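Local coordinates for protein glucanase (Klebsiella pneumoniae, PDB 5GY3) that probably hydrolyses internal beta-1,4-glucosidic bonds in cellulose, lichenin and cereal beta-glucans, as a family 8 glycoside hydrolase, at residues Lys82-Asp87 with Lys121-Thr126; Gly88-Ala93 with Tyr152-Ala157. All coordinates share one frame; numbering follows the deposited sequence.

Contact 1. Residues Lys82-Asp87 with Lys121-Thr126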
loop_
_atom_site.group_PDB
_atom_site.type_symbol
_atom_site.label_atom_id
_atom_site.label_comp_id
_atom_site.label_asym_id
_atom_site.label_seq_id
_atom_site.Cartn_x
_atom_site.Cartn_y
_atom_site.Cartn_z
ATOM N N LYS A 82 -10.570 -10.299 12.978
ATOM C CA LYS A 82 -11.632 -10.274 11.984
ATOM C C LYS A 82 -11.759 -8.927 11.278
ATOM O O LYS A 82 -12.733 -8.715 10.549
ATOM C CB LYS A 82 -12.961 -10.647 12.644
ATOM C CG LYS A 82 -12.926 -11.995 13.340
ATOM C CD LYS A 82 -12.700 -13.116 12.334
ATOM C CE LYS A 82 -12.597 -14.471 13.028
ATOM N NZ LYS A 82 -12.275 -15.544 12.042
ATOM N N ASN A 83 -10.796 -8.028 11.452
ATOM C CA ASN A 83 -10.843 -6.736 10.786
ATOM C C ASN A 83 -10.142 -6.827 9.435
ATOM O O ASN A 83 -9.362 -7.744 9.168
ATOM C CB ASN A 83 -10.191 -5.652 11.649
ATOM C CG ASN A 83 -10.750 -4.248 11.380
ATOM O OD1 ASN A 83 -11.873 -4.072 10.884
ATOM N ND2 ASN A 83 -9.963 -3.239 11.732
ATOM N N ASN A 84 -10.438 -5.859 8.577
ATOM C CA ASN A 84 -9.798 -5.743 7.279
ATOM C C ASN A 84 -8.677 -4.716 7.361
ATOM O O ASN A 84 -8.523 -4.001 8.356
ATOM C CB ASN A 84 -10.819 -5.334 6.212
ATOM C CG ASN A 84 -11.308 -3.906 6.395
ATOM O OD1 ASN A 84 -11.953 -3.588 7.400
ATOM N ND2 ASN A 84 -10.996 -3.034 5.432
ATOM N N ALA A 85 -7.886 -4.651 6.298
ATOM C CA ALA A 85 -6.901 -3.593 6.123
ATOM C C ALA A 85 -7.191 -2.979 4.762
ATOM O O ALA A 85 -7.060 -3.653 3.734
ATOM C CB ALA A 85 -5.466 -4.121 6.212
ATOM N N SER A 86 -7.617 -1.715 4.756
ATOM C CA SER A 86 -8.196 -1.152 3.542
ATOM C C SER A 86 -7.190 -1.059 2.403
ATOM O O SER A 86 -7.593 -1.095 1.231
ATOM C CB SER A 86 -8.802 0.214 3.843
ATOM O OG SER A 86 -9.787 0.083 4.847
ATOM N N ASP A 87 -5.893 -0.925 2.704
ATOM C CA ASP A 87 -4.939 -0.920 1.602
ATOM C C ASP A 87 -4.844 -2.298 0.967
ATOM O O ASP A 87 -4.709 -2.407 -0.253
ATOM C CB ASP A 87 -3.561 -0.397 2.038
ATOM C CG ASP A 87 -2.856 -1.270 3.076
ATOM O OD1 ASP A 87 -3.518 -1.970 3.882
ATOM O OD2 ASP A 87 -1.595 -1.216 3.095
ATOM N N LYS A 121 -18.674 1.664 0.575
ATOM C CA LYS A 121 -19.790 1.556 1.507
ATOM C C LYS A 121 -19.314 1.461 2.957
ATOM O O LYS A 121 -19.889 2.098 3.848
ATOM C CB LYS A 121 -20.650 0.350 1.151
ATOM C CG LYS A 121 -21.795 0.128 2.118
ATOM C CD LYS A 121 -22.711 -0.975 1.641
ATOM C CE LYS A 121 -23.852 -1.163 2.636
ATOM N NZ LYS A 121 -24.726 -2.288 2.229
ATOM N N TYR A 122 -18.259 0.685 3.215
ATOM C CA TYR A 122 -17.876 0.345 4.582
ATOM C C TYR A 122 -16.628 1.032 5.113
ATOM O O TYR A 122 -16.446 1.061 6.336
ATOM C CB TYR A 122 -17.663 -1.166 4.707
ATOM C CG TYR A 122 -18.918 -1.949 4.463
ATOM C CD1 TYR A 122 -19.887 -2.075 5.455
ATOM C CD2 TYR A 122 -19.137 -2.576 3.243
ATOM C CE1 TYR A 122 -21.046 -2.802 5.227
ATOM C CE2 TYR A 122 -20.288 -3.302 3.008
ATOM C CZ TYR A 122 -21.235 -3.413 4.001
ATOM O OH TYR A 122 -22.372 -4.142 3.752
ATOM N N THR A 123 -15.738 1.541 4.257
ATOM C CA THR A 123 -14.508 2.142 4.765
ATOM C C THR A 123 -14.403 3.643 4.530
ATOM O O THR A 123 -13.530 4.284 5.131
ATOM C CB THR A 123 -13.252 1.470 4.165
ATOM O OG1 THR A 123 -13.009 1.958 2.834
ATOM C CG2 THR A 123 -13.393 -0.051 4.143
ATOM N N VAL A 124 -15.248 4.224 3.686
ATOM C CA VAL A 124 -15.163 5.647 3.371
ATOM C C VAL A 124 -16.221 6.382 4.173
ATOM O O VAL A 124 -17.405 6.010 4.152
ATOM C CB VAL A 124 -15.322 5.903 1.865
ATOM C CG1 VAL A 124 -15.525 7.404 1.604
ATOM C CG2 VAL A 124 -14.083 5.419 1.143
ATOM N N VAL A 125 -15.792 7.414 4.899
ATOM C CA VAL A 125 -16.694 8.188 5.738
ATOM C C VAL A 125 -16.501 9.668 5.444
ATOM O O VAL A 125 -15.501 10.090 4.859
ATOM C CB VAL A 125 -16.488 7.904 7.244
ATOM C CG1 VAL A 125 -16.732 6.424 7.548
ATOM C CG2 VAL A 125 -15.095 8.330 7.680
ATOM N N THR A 126 -17.505 10.449 5.829
ATOM C CA THR A 126 -17.436 11.902 5.790
ATOM C C THR A 126 -16.927 12.394 7.137
ATOM O O THR A 126 -17.526 12.085 8.171
ATOM C CB THR A 126 -18.815 12.496 5.511
ATOM O OG1 THR A 126 -19.367 11.888 4.342
ATOM C CG2 THR A 126 -18.717 13.999 5.306
#
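Asn84 and Ser86 both meet one methyl group, CG2 of Thr123. Asn84 comes first along the chain. It lies in the loop that leads into helix 86-103, and its CB bond points toward Thr123. A chi1 of 69° tucks CG in over the backbone, flanked by N and C, and brings the amide over to Thr123. ND2 approaches CG2 of Thr123 to 4.0 Å, a plain van der Waals contact. The polar work of this amide is done elsewhere. ND2 is hydrogen-bonded to Asp89, and OD1 accepts a bond from the backbone N of Val137. The two bonds use both ends of the buried amide and should fix its rotation.

Ala85 then takes the N-cap position of helix 86-103. The fold here is the (alpha/alpha)6 barrel of family 8 glycoside hydrolases, and the contact joins the start of one of its helices to the place where the next gives way to strand 124-127. Helix 106-123 runs back antiparallel to helix 86-103, so Thr123 comes level with the first turn of that helix. The CA atoms of Ser86 and Thr123 are 7.2 Å apart.

Ser86 follows in that first turn. Its OG lies 3.7 Å from CG2 and 3.8 Å from CB of Thr123. This hydroxyl is buried and is hydrogen-bonded to the backbone O of Leu134. The methyl branch of Thr123 faces the contact, while its OG1 is bonded to the carbonyl O of Leu119 in the helix behind it. Met133 of strand 130-133 touches both Ser86 and Thr123. Asp87, a predicted active-site residue, comes directly after Ser86 in the same turn.

Contact 2. Residues Gly88-Ala93 with Tyr152-Ala157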
loop_
_atom_site.group_PDB
_atom_site.type_symbol
_atom_site.label_atom_id
_atom_site.label_comp_id
_atom_site.label_asym_id
_atom_site.label_seq_id
_atom_site.Cartn_x
_atom_site.Cartn_y
_atom_site.Cartn_z
ATOM N N GLY A 88 -4.930 -3.361 1.770
ATOM C CA GLY A 88 -4.907 -4.699 1.196
ATOM C C GLY A 88 -6.110 -4.963 0.309
ATOM O O GLY A 88 -5.968 -5.463 -0.810
ATOM N N ASP A 89 -7.315 -4.631 0.802
ATOM C CA ASP A 89 -8.521 -4.761 -0.019
ATOM C C ASP A 89 -8.379 -3.992 -1.324
ATOM O O ASP A 89 -8.803 -4.462 -2.387
ATOM C CB ASP A 89 -9.761 -4.223 0.703
ATOM C CG ASP A 89 -9.977 -4.807 2.094
ATOM O OD1 ASP A 89 -9.784 -6.024 2.303
ATOM O OD2 ASP A 89 -10.395 -4.025 2.973
ATOM N N THR A 90 -7.834 -2.777 -1.246
ATOM C CA THR A 90 -7.660 -1.948 -2.434
ATOM C C THR A 90 -6.713 -2.603 -3.430
ATOM O O THR A 90 -6.984 -2.630 -4.639
ATOM C CB THR A 90 -7.123 -0.574 -2.015
ATOM O OG1 THR A 90 -8.092 0.098 -1.202
ATOM C CG2 THR A 90 -6.782 0.276 -3.219
ATOM N N LEU A 91 -5.574 -3.108 -2.938
ATOM C CA LEU A 91 -4.578 -3.707 -3.822
ATOM C C LEU A 91 -5.146 -4.918 -4.541
ATOM O O LEU A 91 -4.894 -5.116 -5.741
ATOM C CB LEU A 91 -3.348 -4.110 -3.010
ATOM C CG LEU A 91 -2.555 -2.936 -2.435
ATOM C CD1 LEU A 91 -1.624 -3.428 -1.335
ATOM C CD2 LEU A 91 -1.780 -2.245 -3.542
ATOM N N ILE A 92 -5.913 -5.736 -3.815
ATOM C CA ILE A 92 -6.569 -6.902 -4.405
ATOM C C ILE A 92 -7.545 -6.470 -5.494
ATOM O O ILE A 92 -7.547 -7.020 -6.600
ATOM C CB ILE A 92 -7.269 -7.731 -3.310
ATOM C CG1 ILE A 92 -6.231 -8.399 -2.391
ATOM C CG2 ILE A 92 -8.211 -8.765 -3.940
ATOM C CD1 ILE A 92 -6.789 -8.876 -1.010
ATOM N N ALA A 93 -8.396 -5.480 -5.194
ATOM C CA ALA A 93 -9.370 -5.035 -6.186
ATOM C C ALA A 93 -8.679 -4.422 -7.395
ATOM O O ALA A 93 -9.152 -4.555 -8.530
ATOM C CB ALA A 93 -10.346 -4.029 -5.567
ATOM N N TYR A 152 -2.216 4.222 3.069
ATOM C CA TYR A 152 -3.361 3.520 2.493
ATOM C C TYR A 152 -4.108 4.367 1.462
ATOM O O TYR A 152 -5.104 3.897 0.891
ATOM C CB TYR A 152 -4.361 3.081 3.579
ATOM C CG TYR A 152 -3.887 2.069 4.610
ATOM C CD1 TYR A 152 -2.537 1.825 4.830
ATOM C CD2 TYR A 152 -4.812 1.362 5.370
ATOM C CE1 TYR A 152 -2.112 0.901 5.783
ATOM C CE2 TYR A 152 -4.400 0.439 6.335
ATOM C CZ TYR A 152 -3.050 0.217 6.531
ATOM O OH TYR A 152 -2.620 -0.686 7.468
ATOM N N PHE A 153 -3.665 5.601 1.208
ATOM C CA PHE A 153 -4.245 6.420 0.132
ATOM C C PHE A 153 -3.576 6.010 -1.182
ATOM O O PHE A 153 -2.655 6.662 -1.678
ATOM C CB PHE A 153 -4.034 7.917 0.359
ATOM C CG PHE A 153 -4.583 8.476 1.658
ATOM C CD1 PHE A 153 -5.357 7.725 2.530
ATOM C CD2 PHE A 153 -4.306 9.800 1.988
ATOM C CE1 PHE A 153 -5.831 8.286 3.728
ATOM C CE2 PHE A 153 -4.781 10.367 3.173
ATOM C CZ PHE A 153 -5.540 9.604 4.038
ATOM N N ILE A 154 -4.051 4.914 -1.767
ATOM C CA ILE A 154 -3.353 4.305 -2.923
ATOM C C ILE A 154 -3.863 5.019 -4.171
ATOM O O ILE A 154 -4.715 4.529 -4.920
ATOM C CB ILE A 154 -3.529 2.790 -2.968
ATOM C CG1 ILE A 154 -3.111 2.203 -1.611
ATOM C CG2 ILE A 154 -2.645 2.206 -4.084
ATOM C CD1 ILE A 154 -3.186 0.687 -1.523
ATOM N N PHE A 155 -3.293 6.196 -4.419
ATOM C CA PHE A 155 -3.763 7.065 -5.495
ATOM C C PHE A 155 -3.845 6.390 -6.863
ATOM O O PHE A 155 -4.854 6.598 -7.554
ATOM C CB PHE A 155 -2.872 8.315 -5.564
ATOM C CG PHE A 155 -2.821 9.078 -4.275
ATOM C CD1 PHE A 155 -3.942 9.753 -3.812
ATOM C CD2 PHE A 155 -1.658 9.104 -3.522
ATOM C CE1 PHE A 155 -3.902 10.462 -2.607
ATOM C CE2 PHE A 155 -1.613 9.804 -2.313
ATOM C CZ PHE A 155 -2.733 10.488 -1.869
ATOM N N PRO A 156 -2.872 5.588 -7.316
ATOM C CA PRO A 156 -3.021 5.006 -8.663
ATOM C C PRO A 156 -4.144 3.980 -8.749
ATOM O O PRO A 156 -4.773 3.841 -9.812
ATOM C CB PRO A 156 -1.643 4.381 -8.930
ATOM C CG PRO A 156 -1.095 4.087 -7.556
ATOM C CD PRO A 156 -1.565 5.247 -6.717
ATOM N N ALA A 157 -4.413 3.258 -7.660
ATOM C CA ALA A 157 -5.561 2.364 -7.631
ATOM C C ALA A 157 -6.865 3.145 -7.703
ATOM O O ALA A 157 -7.780 2.772 -8.444
ATOM C CB ALA A 157 -5.522 1.506 -6.374
HETATM O O HOH W 1 -6.633 2.591 -0.824
#
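The backbones come nearest at Thr90 and Ala157, whose CA atoms are 7.1 Å apart, where helix 86-103 passes the loop and first turn of helix 155-164. Thr90 carries much of the contact. Its methyl CG2 meets CB of Ala157 at 3.6 Å. The same methyl lies 4.0 Å from CD1 of Ile154. The Thr90 and Ile154 side chains lie alongside each other, running opposite ways.

Ile154 is the N-cap residue of helix 155-164. Its CG1 is anti to the carbonyl carbon (chi1 -53°), and the chain is extended beyond it (chi2 -178°). This carries CD1 to Leu91, where it touches CG and CD2 equally, at 3.8 Å each. The Leu91 side chain lies roughly perpendicular to that of Ile154.

The segment before helix 155-164 turns sharply, with inverse gamma turns centred on Phe153 and Ile154. Their backbone bonds are weak. The contact joins the entry of one helix of the (alpha/alpha)6 barrel to the early turns of another. Leu91 also packs on Phe34 and Leu37 of helix 29-41.

One water bridges the two segments. It donates to OG1 of Thr90 at 2.9 Å and to the carbonyl O of Tyr152 at 2.6 Å. OG1 of Thr90 is also hydrogen-bonded to the carbonyl O of Ser86, one turn earlier in the helix.

In the fold
Contacts 1 and 2 share helix 86-103 and have centres about 11 Å apart. Asp87, the predicted active-site residue, is the last residue of segment 82-87, and Gly88 opens the next segment. Contact 2 also reaches it: CE1 of Tyr152 lies 3.5 Å from OD2 of Asp87, and CD1 of Ile154 lies 3.7 Å from the carbonyl O of Asp87. Contact 1 lies farther out, about 14 Å from the centre of the chain, against about 6 Å for contact 2. The hydrogen bond between ND2 of Asn84 and OD2 of Asp89, 2.7 Å long, ties the loop of contact 1 to the helix of contact 2.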